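Aminopeptidase P; XAA-pro aminopeptidase (Streptococcus thermophilus, PDB 3IL0) probably acts as a metal-dependent aminopeptidase that removes the residue preceding proline at a peptide's N-terminus, and is represented by its N-terminal domain, not the catalytic peptidase domain. Local coordinates at residues F102-Y105 with Q106-A110; D81-K84 with F85-D89; V44-K48 with N49-F53; E9-D12 with A13-Q17. All coordinates share one frame; numbering follows the deposited sequence.

Interaction 1: F102-Y105 with Q106-A110; sequences FAYY and QALQA
The carbonyl oxygen of Y105 takes the amide hydrogen of Q109, N to O 2.9 Å, in an i to i+4 bond of the helix, and outside it the side chains of the same two residues meet. Q109 lays its CG over one face of the Y105 ring, 4.0 Å from the ring centroid, a CH-pi contact. Its amide continues along the ring, the two planes 33° apart, with CD 3.3 Å from CE2 of Y105. OE1 of Q109 ends 3.0 Å from the hydroxyl OH of Y105. The ring can lie there because CG of Y105 stands anti to the backbone N (chi1 168°), while Q109 runs out extended beyond its own CG.

A second amide-ring pair, met obliquely, sits further round the helix. CD of Q106 comes within 3.5 Å of CE2 of F102, with amide and ring inclined at 37°, and the backbones of these two residues are joined by the bond from Q106 N to F102 O, also 2.9 Å. On the inner side, the side chains meet through carbon alone: CE2 of Y104 rests 3.8 Å from CD1 of L108.

The helix thus has two characters. F102, Q106 and Q109 are exposed, whereas L108 is buried. Helix 102-111 is the crossover of the beta-alpha-beta unit between strands 93-97 and 116-120; Y105, L108 and Q109 touch L117 of the latter strand, and Y104 and L108 also reach L24 of strand 22-25 and L79 of helix 78-88.

Interaction 2: D81-K84 with F85-D89; sequences DIVK and FVEVD
The F85 ring turns an edge to the preceding turn of its own helix: the carbonyl oxygen of D81 lies in the ring plane, 3.3 Å from CD2, and would face the slightly positive rim of C-H groups. I82 O lies near the same plane, 3.3 Å from CB of F85. With CG of F85 beside the backbone N (chi1 -74°), the ring is swung back toward the helix start, where D81 O can meet it.

D81 is also engaged through its carboxylate. K84 bends at chi3 and chi4 to bring NZ within 2.7 Å of OD1 of D81, a salt bridge that uses the oxygen's anti lone pair. Elsewhere I82 and V86 touch lightly through their CG2 methyls, 4.2 Å apart, and E87 runs alongside V83. Regular i to i+4 bonds join the backbone, among them V88 N to K84 O at 2.8 Å and the nearly straight E87 N to V83 O (177°).

I82 and V86 pack on F45 of strand 42-47, and F85 on L52 of strand 51-55. The arrangement is that of an amphipathic helix laid on a mixed beta-sheet, here within the creatinase/prolidase N-terminal domain.

Interaction 3: V44-K48 with N49-F53; sequences VFITK and NRRLF
OG1 of T47 accepts two backbone N-H groups at the turn, from R50 N at 2.6 Å and from N49 N at 3.0 Å, the second more bent (136°). Its chi1 of 78° sets the oxygen between the backbone N and carbonyl carbon, over the turn amides. A third link, T47 N to R50 O at 2.9 Å, closes the turn beside it.

Away from the turn the strands are paired and buried, their side chains touching more lightly. F45 and L52 form a hydrogen-bonded antiparallel pair, L52 N to F45 O at 2.9 Å, and bring F45 CD2 and L52 CD1 to 4.2 Å. V44 and F53 are a non-hydrogen-bonded pair on the other face, where CG2 of V44 approaches CD1 of the F53 ring at 4.1 Å. This is the beta hairpin of strands 42-47 and 51-55 within the mixed sheet, its buried faces covered by helix 78-88 over F45 and L52 and by helix 28-35 over V44, I46 and F53.

Outside this bonded core the side chains are looser: N49 is exposed, and the long chains of K48 and R50 run outward, K48 NZ to the carbonyl oxygen of L20 and R50 NE to the carboxylate of D89.

Interaction 4: E9-D12 with A13-Q17; sequences ERFD and AKLVQ
A13, K14, L15 and V16 donate their amide hydrogens to the carbonyl oxygens four residues earlier, continuing the regular alpha-helix through E9-D12 and A13-Q17, and F11 O, besides its 2.9 Å bond from L15 N, receives a weak second one from K14 N, so that this one acceptor serves two amides.

The side-chain contact is carried by F11 and L15. CG of L15 lies 4.1 Å from CE2 of the F11 ring, which leans along the helix toward it because CG of F11 is anti to the backbone N (chi1 -165°). The two side chains meet at a slant, and the leucine approaches the ring neither squarely over a face nor squarely at an edge. CB of L15 in turn sits 3.3 Å from D12 O. On other sides of the helix, CB of A13 lies 3.4 Å from R10 O, while K14 packs its CB against F11 O and carries its ammonium group away.

The ring of F11 meets F123 edge-to-face, and K14 makes a cation-pi contact with that same ring; F11 also touches L23 and V25 of strand 22-25. D12 is hydrogen-bonded through OD2 to a glycerol probably left from crystallisation. The chemistry is therefore divided round the helix: F11 and L15 offer a buried apolar surface to the domain, whereas the charged ends of E9 and R10 belong to an exposed side, where water would probably screen them.

How the interactions relate
Interaction 3 lies deepest, near the centre of the chain, and interactions 2 and 4 both touch it: the first through apolar packing and a salt bridge, the second where F11 packs on I46 and L15 on T47 and K48. The two helices thus cover different parts of one hairpin. Interaction 1 stands apart at the surface, about 18 Å from interaction 2 between centres and without touching it. The chemistry follows position: strand pairing, apolar contacts and a buried threonine hydroxyl at the turn in the hairpin; mixed apolar and charged groups on helices 78-88 and 7-18; and, on helix 102-111, an apolar inner side with amide-ring pairs on the more exposed one.

Interaction 1: F102-Y105 with Q106-A110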
loop_
_atom_site.group_PDB
_atom_site.type_symbol
_atom_site.label_atom_id
_atom_site.label_comp_id
_atom_site.label_asym_id
_atom_site.label_seq_id
_atom_site.Cartn_x
_atom_site.Cartn_y
_atom_site.Cartn_z
ATOM N N PHE A 102 13.493 -4.086 -11.121
ATOM C CA PHE A 102 13.279 -3.206 -12.227
ATOM C C PHE A 102 12.158 -3.760 -13.130
ATOM O O PHE A 102 11.340 -3.007 -13.610
ATOM C CB PHE A 102 14.600 -3.008 -12.998
ATOM C CG PHE A 102 14.459 -2.086 -14.170
ATOM C CD1 PHE A 102 14.428 -0.701 -13.974
ATOM C CD2 PHE A 102 14.195 -2.597 -15.450
ATOM C CE1 PHE A 102 14.217 0.154 -15.042
ATOM C CE2 PHE A 102 13.979 -1.728 -16.548
ATOM C CZ PHE A 102 14.018 -0.358 -16.353
ATOM N N ALA A 103 12.093 -5.080 -13.310
ATOM C CA ALA A 103 10.946 -5.684 -14.018
ATOM C C ALA A 103 9.599 -5.294 -13.359
ATOM O O ALA A 103 8.661 -4.846 -14.011
ATOM C CB ALA A 103 11.114 -7.199 -14.054
ATOM N N TYR A 104 9.533 -5.379 -12.038
ATOM C CA TYR A 104 8.315 -4.984 -11.350
ATOM C C TYR A 104 8.034 -3.504 -11.563
ATOM O O TYR A 104 6.921 -3.095 -11.809
ATOM C CB TYR A 104 8.440 -5.330 -9.856
ATOM C CG TYR A 104 7.204 -5.014 -9.072
ATOM C CD1 TYR A 104 6.174 -5.930 -9.010
ATOM C CD2 TYR A 104 7.050 -3.799 -8.423
ATOM C CE1 TYR A 104 4.983 -5.651 -8.322
ATOM C CE2 TYR A 104 5.865 -3.499 -7.700
ATOM C CZ TYR A 104 4.850 -4.449 -7.644
ATOM O OH TYR A 104 3.679 -4.208 -6.993
ATOM N N TYR A 105 9.041 -2.656 -11.454
ATOM C CA TYR A 105 8.825 -1.233 -11.812
ATOM C C TYR A 105 8.295 -1.084 -13.231
ATOM O O TYR A 105 7.469 -0.258 -13.450
ATOM C CB TYR A 105 10.116 -0.472 -11.708
ATOM C CG TYR A 105 10.085 0.876 -12.310
ATOM C CD1 TYR A 105 9.467 1.890 -11.660
ATOM C CD2 TYR A 105 10.750 1.160 -13.503
ATOM C CE1 TYR A 105 9.451 3.149 -12.153
ATOM C CE2 TYR A 105 10.727 2.440 -14.030
ATOM C CZ TYR A 105 10.072 3.421 -13.341
ATOM O OH TYR A 105 9.981 4.712 -13.769
ATOM N N GLN A 106 8.763 -1.875 -14.190
ATOM C CA GLN A 106 8.236 -1.792 -15.572
ATOM C C GLN A 106 6.764 -2.119 -15.580
ATOM O O GLN A 106 6.043 -1.414 -16.227
ATOM C CB GLN A 106 8.952 -2.670 -16.596
ATOM C CG GLN A 106 10.369 -2.245 -16.836
ATOM C CD GLN A 106 11.090 -3.015 -17.941
ATOM O OE1 GLN A 106 11.458 -4.187 -17.777
ATOM N NE2 GLN A 106 11.364 -2.322 -19.046
ATOM N N ALA A 107 6.309 -3.129 -14.835
ATOM C CA ALA A 107 4.831 -3.353 -14.688
ATOM C C ALA A 107 4.086 -2.153 -14.115
ATOM O O ALA A 107 3.062 -1.796 -14.640
ATOM C CB ALA A 107 4.541 -4.566 -13.881
ATOM N N LEU A 108 4.627 -1.481 -13.097
ATOM C CA LEU A 108 4.011 -0.252 -12.571
ATOM C C LEU A 108 3.959 0.874 -13.574
ATOM O O LEU A 108 2.991 1.702 -13.568
ATOM C CB LEU A 108 4.740 0.306 -11.317
ATOM C CG LEU A 108 4.785 -0.520 -9.992
ATOM C CD1 LEU A 108 5.780 0.074 -8.950
ATOM C CD2 LEU A 108 3.421 -0.712 -9.344
ATOM N N GLN A 109 5.019 1.015 -14.365
ATOM C CA GLN A 109 5.002 2.074 -15.384
ATOM C C GLN A 109 3.864 1.843 -16.382
ATOM O O GLN A 109 3.226 2.800 -16.800
ATOM C CB GLN A 109 6.282 2.168 -16.163
ATOM C CG GLN A 109 7.345 3.034 -15.543
ATOM C CD GLN A 109 8.588 3.122 -16.444
ATOM O OE1 GLN A 109 9.167 4.182 -16.582
ATOM N NE2 GLN A 109 8.988 2.006 -17.058
ATOM N N ALA A 110 3.579 0.587 -16.718
ATOM C CA ALA A 110 2.494 0.305 -17.648
ATOM C C ALA A 110 1.138 0.567 -16.936
ATOM O O ALA A 110 0.309 1.384 -17.384
ATOM C CB ALA A 110 2.614 -1.129 -18.204
#

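Interaction 2: D81-K84 with F85-D89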
loop_
_atom_site.group_PDB
_atom_site.type_symbol
_atom_site.label_atom_id
_atom_site.label_comp_id
_atom_site.label_asym_id
_atom_site.label_seq_id
_atom_site.Cartn_x
_atom_site.Cartn_y
_atom_site.Cartn_z
ATOM N N ASP A 81 -6.854 -3.093 -9.451
ATOM C CA ASP A 81 -7.843 -2.505 -8.554
ATOM C C ASP A 81 -7.396 -1.172 -7.949
ATOM O O ASP A 81 -8.240 -0.301 -7.770
ATOM C CB ASP A 81 -8.273 -3.510 -7.460
ATOM C CG ASP A 81 -9.097 -4.674 -8.044
ATOM O OD1 ASP A 81 -10.100 -4.343 -8.741
ATOM O OD2 ASP A 81 -8.728 -5.867 -7.870
ATOM N N ILE A 82 -6.099 -1.006 -7.659
ATOM C CA ILE A 82 -5.591 0.256 -7.088
ATOM C C ILE A 82 -5.789 1.463 -8.050
ATOM O O ILE A 82 -6.066 2.592 -7.625
ATOM C CB ILE A 82 -4.107 0.145 -6.735
ATOM C CG1 ILE A 82 -3.926 -0.757 -5.507
ATOM C CG2 ILE A 82 -3.484 1.519 -6.439
ATOM C CD1 ILE A 82 -2.469 -1.186 -5.282
ATOM N N VAL A 83 -5.589 1.188 -9.342
ATOM C CA VAL A 83 -5.756 2.140 -10.448
ATOM C C VAL A 83 -7.153 2.824 -10.397
ATOM O O VAL A 83 -7.262 4.033 -10.530
ATOM C CB VAL A 83 -5.558 1.408 -11.895
ATOM C CG1 VAL A 83 -5.897 2.277 -13.037
ATOM C CG2 VAL A 83 -4.171 0.987 -12.046
ATOM N N LYS A 84 -8.209 2.076 -10.167
ATOM C CA LYS A 84 -9.510 2.712 -9.994
ATOM C C LYS A 84 -9.509 3.789 -8.902
ATOM O O LYS A 84 -10.057 4.864 -9.077
ATOM C CB LYS A 84 -10.547 1.693 -9.557
ATOM C CG LYS A 84 -10.956 0.722 -10.552
ATOM C CD LYS A 84 -12.096 -0.081 -9.960
ATOM C CE LYS A 84 -11.640 -1.222 -9.138
ATOM N NZ LYS A 84 -11.406 -2.388 -10.094
ATOM N N PHE A 85 -8.943 3.455 -7.752
ATOM C CA PHE A 85 -8.850 4.369 -6.655
ATOM C C PHE A 85 -8.108 5.623 -7.016
ATOM O O PHE A 85 -8.552 6.746 -6.704
ATOM C CB PHE A 85 -8.242 3.674 -5.420
ATOM C CG PHE A 85 -9.228 2.717 -4.760
ATOM C CD1 PHE A 85 -10.108 3.166 -3.764
ATOM C CD2 PHE A 85 -9.369 1.418 -5.231
ATOM C CE1 PHE A 85 -11.095 2.309 -3.239
ATOM C CE2 PHE A 85 -10.321 0.551 -4.666
ATOM C CZ PHE A 85 -11.185 0.997 -3.676
ATOM N N VAL A 86 -6.968 5.444 -7.649
ATOM C CA VAL A 86 -6.117 6.570 -8.014
ATOM C C VAL A 86 -6.849 7.576 -8.932
ATOM O O VAL A 86 -6.759 8.779 -8.760
ATOM C CB VAL A 86 -4.796 6.054 -8.685
ATOM C CG1 VAL A 86 -4.151 7.128 -9.496
ATOM C CG2 VAL A 86 -3.808 5.511 -7.551
ATOM N N GLU A 87 -7.530 7.048 -9.917
ATOM C CA GLU A 87 -8.435 7.801 -10.727
ATOM C C GLU A 87 -9.601 8.428 -10.028
ATOM O O GLU A 87 -9.807 9.626 -10.167
ATOM C CB GLU A 87 -9.042 6.901 -11.748
ATOM C CG GLU A 87 -8.213 6.892 -12.914
ATOM C CD GLU A 87 -8.897 6.239 -14.058
ATOM O OE1 GLU A 87 -8.467 5.082 -14.343
ATOM O OE2 GLU A 87 -9.827 6.910 -14.648
ATOM N N VAL A 88 -10.362 7.633 -9.282
ATOM C CA VAL A 88 -11.507 8.213 -8.619
ATOM C C VAL A 88 -11.039 9.357 -7.709
ATOM O O VAL A 88 -11.607 10.469 -7.776
ATOM C CB VAL A 88 -12.418 7.171 -7.940
ATOM C CG1 VAL A 88 -13.473 7.857 -7.092
ATOM C CG2 VAL A 88 -13.097 6.290 -9.043
ATOM N N ASP A 89 -10.010 9.108 -6.909
ATOM C CA ASP A 89 -9.469 10.101 -5.967
ATOM C C ASP A 89 -8.551 11.128 -6.611
ATOM O O ASP A 89 -8.134 12.073 -5.987
ATOM C CB ASP A 89 -8.779 9.430 -4.826
ATOM C CG ASP A 89 -9.741 8.591 -3.959
ATOM O OD1 ASP A 89 -11.008 8.651 -4.145
ATOM O OD2 ASP A 89 -9.233 7.837 -3.090
#

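Interaction 3: V44-K48 with N49-F53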
loop_
_atom_site.group_PDB
_atom_site.type_symbol
_atom_site.label_atom_id
_atom_site.label_comp_id
_atom_site.label_asym_id
_atom_site.label_seq_id
_atom_site.Cartn_x
_atom_site.Cartn_y
_atom_site.Cartn_z
ATOM N N VAL A 44 -0.837 -3.680 0.066
ATOM C CA VAL A 44 -1.388 -2.538 0.793
ATOM C C VAL A 44 -1.191 -1.279 -0.027
ATOM O O VAL A 44 -0.159 -1.110 -0.715
ATOM C CB VAL A 44 -0.740 -2.441 2.169
ATOM C CG1 VAL A 44 -0.942 -1.057 2.832
ATOM C CG2 VAL A 44 -1.252 -3.583 2.994
ATOM N N PHE A 45 -2.174 -0.396 0.032
ATOM C CA PHE A 45 -2.086 0.828 -0.673
ATOM C C PHE A 45 -2.712 1.875 0.239
ATOM O O PHE A 45 -3.911 1.847 0.443
ATOM C CB PHE A 45 -2.820 0.727 -2.026
ATOM C CG PHE A 45 -2.653 1.951 -2.909
ATOM C CD1 PHE A 45 -1.493 2.153 -3.603
ATOM C CD2 PHE A 45 -3.650 2.889 -3.017
ATOM C CE1 PHE A 45 -1.329 3.276 -4.413
ATOM C CE2 PHE A 45 -3.516 4.051 -3.845
ATOM C CZ PHE A 45 -2.359 4.227 -4.545
ATOM N N ILE A 46 -1.903 2.805 0.749
ATOM C CA ILE A 46 -2.314 3.839 1.711
ATOM C C ILE A 46 -2.185 5.231 1.070
ATOM O O ILE A 46 -1.143 5.571 0.463
ATOM C CB ILE A 46 -1.495 3.768 3.064
ATOM C CG1 ILE A 46 -1.728 2.420 3.744
ATOM C CG2 ILE A 46 -1.904 4.886 4.080
ATOM C CD1 ILE A 46 -0.872 2.213 5.007
ATOM N N THR A 47 -3.268 6.006 1.200
ATOM C CA THR A 47 -3.320 7.419 0.806
ATOM C C THR A 47 -3.550 8.343 2.076
ATOM O O THR A 47 -3.702 7.858 3.207
ATOM C CB THR A 47 -4.475 7.602 -0.229
ATOM O OG1 THR A 47 -5.730 7.637 0.461
ATOM C CG2 THR A 47 -4.477 6.393 -1.224
ATOM N N LYS A 48 -3.576 9.656 1.877
ATOM C CA LYS A 48 -3.947 10.539 2.950
ATOM C C LYS A 48 -5.347 10.226 3.471
ATOM O O LYS A 48 -5.603 10.470 4.642
ATOM C CB LYS A 48 -3.833 11.971 2.522
ATOM C CG LYS A 48 -2.357 12.390 2.543
ATOM C CD LYS A 48 -2.154 13.831 2.225
ATOM C CE LYS A 48 -0.724 14.091 1.771
ATOM N NZ LYS A 48 -0.660 13.747 0.322
ATOM N N ASN A 49 -6.218 9.637 2.629
ATOM C CA ASN A 49 -7.529 9.310 3.050
ATOM C C ASN A 49 -7.944 7.880 3.122
ATOM O O ASN A 49 -8.887 7.657 3.806
ATOM C CB ASN A 49 -8.506 10.187 2.310
ATOM C CG ASN A 49 -8.339 11.626 2.754
ATOM O OD1 ASN A 49 -8.344 11.892 3.991
ATOM N ND2 ASN A 49 -8.053 12.521 1.833
ATOM N N ARG A 50 -7.272 6.916 2.476
ATOM C CA ARG A 50 -7.702 5.524 2.606
ATOM C C ARG A 50 -6.586 4.622 3.017
ATOM O O ARG A 50 -5.405 4.952 2.927
ATOM C CB ARG A 50 -8.249 4.956 1.297
ATOM C CG ARG A 50 -8.949 5.912 0.404
ATOM C CD ARG A 50 -9.645 5.113 -0.723
ATOM N NE ARG A 50 -10.406 6.007 -1.581
ATOM C CZ ARG A 50 -11.726 6.163 -1.590
ATOM N NH1 ARG A 50 -12.494 5.503 -0.783
ATOM N NH2 ARG A 50 -12.291 7.042 -2.403
ATOM N N ARG A 51 -6.982 3.436 3.423
ATOM C CA ARG A 51 -6.063 2.371 3.637
ATOM C C ARG A 51 -6.701 1.175 2.987
ATOM O O ARG A 51 -7.795 0.760 3.397
ATOM C CB ARG A 51 -5.872 2.129 5.119
ATOM C CG ARG A 51 -5.376 3.344 5.876
ATOM C CD ARG A 51 -4.838 2.949 7.224
ATOM N NE ARG A 51 -4.671 4.170 7.995
ATOM C CZ ARG A 51 -5.554 4.666 8.854
ATOM N NH1 ARG A 51 -6.676 4.022 9.143
ATOM N NH2 ARG A 51 -5.289 5.817 9.442
ATOM N N LEU A 52 -6.033 0.614 1.981
ATOM C CA LEU A 52 -6.546 -0.536 1.288
ATOM C C LEU A 52 -5.712 -1.758 1.575
ATOM O O LEU A 52 -4.470 -1.720 1.596
ATOM C CB LEU A 52 -6.555 -0.278 -0.209
ATOM C CG LEU A 52 -7.326 0.924 -0.748
ATOM C CD1 LEU A 52 -7.305 0.884 -2.269
ATOM C CD2 LEU A 52 -8.813 0.966 -0.152
ATOM N N PHE A 53 -6.397 -2.869 1.772
ATOM C CA PHE A 53 -5.721 -4.154 1.917
ATOM C C PHE A 53 -6.279 -5.033 0.829
ATOM O O PHE A 53 -7.496 -5.228 0.763
ATOM C CB PHE A 53 -6.010 -4.759 3.316
ATOM C CG PHE A 53 -5.366 -6.098 3.542
ATOM C CD1 PHE A 53 -4.182 -6.199 4.265
ATOM C CD2 PHE A 53 -5.938 -7.263 3.021
ATOM C CE1 PHE A 53 -3.585 -7.430 4.477
ATOM C CE2 PHE A 53 -5.336 -8.488 3.196
ATOM C CZ PHE A 53 -4.162 -8.579 3.946
#

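Interaction 4: E9-D12 with A13-Q17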
loop_
_atom_site.group_PDB
_atom_site.type_symbol
_atom_site.label_atom_id
_atom_site.label_comp_id
_atom_site.label_asym_id
_atom_site.label_seq_id
_atom_site.Cartn_x
_atom_site.Cartn_y
_atom_site.Cartn_z
ATOM N N GLU A 9 -0.758 6.572 11.966
ATOM C CA GLU A 9 -0.694 8.024 12.000
ATOM C C GLU A 9 0.726 8.552 11.715
ATOM O O GLU A 9 0.863 9.642 11.148
ATOM C CB GLU A 9 -1.269 8.601 13.296
ATOM C CG GLU A 9 -2.708 9.158 13.154
ATOM C CD GLU A 9 -3.822 8.228 13.734
ATOM O OE1 GLU A 9 -3.732 7.802 14.934
ATOM O OE2 GLU A 9 -4.824 7.967 12.997
ATOM N N ARG A 10 1.784 7.807 12.063
ATOM C CA ARG A 10 3.110 8.196 11.577
ATOM C C ARG A 10 3.116 8.138 10.036
ATOM O O ARG A 10 3.662 9.018 9.365
ATOM C CB ARG A 10 4.206 7.286 12.104
ATOM C CG ARG A 10 4.725 7.610 13.507
ATOM C CD ARG A 10 5.182 6.355 14.230
ATOM N NE ARG A 10 5.168 6.563 15.672
ATOM C CZ ARG A 10 6.123 7.212 16.376
ATOM N NH1 ARG A 10 7.193 7.743 15.765
ATOM N NH2 ARG A 10 6.009 7.341 17.710
ATOM N N PHE A 11 2.518 7.076 9.503
ATOM C CA PHE A 11 2.549 6.783 8.081
ATOM C C PHE A 11 1.991 8.009 7.338
ATOM O O PHE A 11 2.618 8.572 6.443
ATOM C CB PHE A 11 1.699 5.527 7.800
ATOM C CG PHE A 11 1.933 4.908 6.419
ATOM C CD1 PHE A 11 2.551 3.675 6.298
ATOM C CD2 PHE A 11 1.530 5.573 5.254
ATOM C CE1 PHE A 11 2.743 3.109 5.080
ATOM C CE2 PHE A 11 1.735 5.018 4.001
ATOM C CZ PHE A 11 2.320 3.784 3.907
ATOM N N ASP A 12 0.808 8.426 7.771
ATOM C CA ASP A 12 0.128 9.598 7.239
ATOM C C ASP A 12 1.027 10.841 7.261
ATOM O O ASP A 12 1.195 11.551 6.264
ATOM C CB ASP A 12 -1.109 9.812 8.090
ATOM C CG ASP A 12 -2.175 10.625 7.385
ATOM O OD1 ASP A 12 -1.967 11.846 7.189
ATOM O OD2 ASP A 12 -3.234 10.045 7.074
ATOM N N ALA A 13 1.635 11.103 8.409
ATOM C CA ALA A 13 2.515 12.257 8.521
ATOM C C ALA A 13 3.695 12.168 7.510
ATOM O O ALA A 13 4.177 13.177 6.938
ATOM C CB ALA A 13 3.022 12.336 9.947
ATOM N N LYS A 14 4.159 10.943 7.295
ATOM C CA LYS A 14 5.325 10.732 6.459
ATOM C C LYS A 14 4.911 10.976 5.004
ATOM O O LYS A 14 5.686 11.528 4.228
ATOM C CB LYS A 14 5.908 9.342 6.711
ATOM C CG LYS A 14 7.284 9.079 6.084
ATOM C CD LYS A 14 8.221 8.271 7.081
ATOM C CE LYS A 14 9.658 8.582 6.778
ATOM N NZ LYS A 14 9.979 7.907 5.536
ATOM N N LEU A 15 3.653 10.664 4.683
ATOM C CA LEU A 15 3.111 10.907 3.337
ATOM C C LEU A 15 3.184 12.405 3.054
ATOM O O LEU A 15 3.667 12.840 1.991
ATOM C CB LEU A 15 1.648 10.375 3.191
ATOM C CG LEU A 15 1.351 8.924 2.847
ATOM C CD1 LEU A 15 -0.192 8.578 2.582
ATOM C CD2 LEU A 15 2.208 8.583 1.575
ATOM N N VAL A 16 2.693 13.194 4.007
ATOM C CA VAL A 16 2.766 14.670 3.906
ATOM C C VAL A 16 4.241 15.118 3.743
ATOM O O VAL A 16 4.597 15.826 2.795
ATOM C CB VAL A 16 2.107 15.341 5.129
ATOM C CG1 VAL A 16 2.428 16.842 5.163
ATOM C CG2 VAL A 16 0.620 15.054 5.112
ATOM N N GLN A 17 5.106 14.663 4.639
ATOM C CA GLN A 17 6.508 15.067 4.597
ATOM C C GLN A 17 7.178 14.663 3.257
ATOM O O GLN A 17 8.000 15.383 2.704
ATOM C CB GLN A 17 7.239 14.493 5.830
ATOM C CG GLN A 17 8.692 14.120 5.611
ATOM C CD GLN A 17 9.644 15.288 5.199
ATOM O OE1 GLN A 17 9.898 16.245 5.982
ATOM N NE2 GLN A 17 10.236 15.166 3.984
#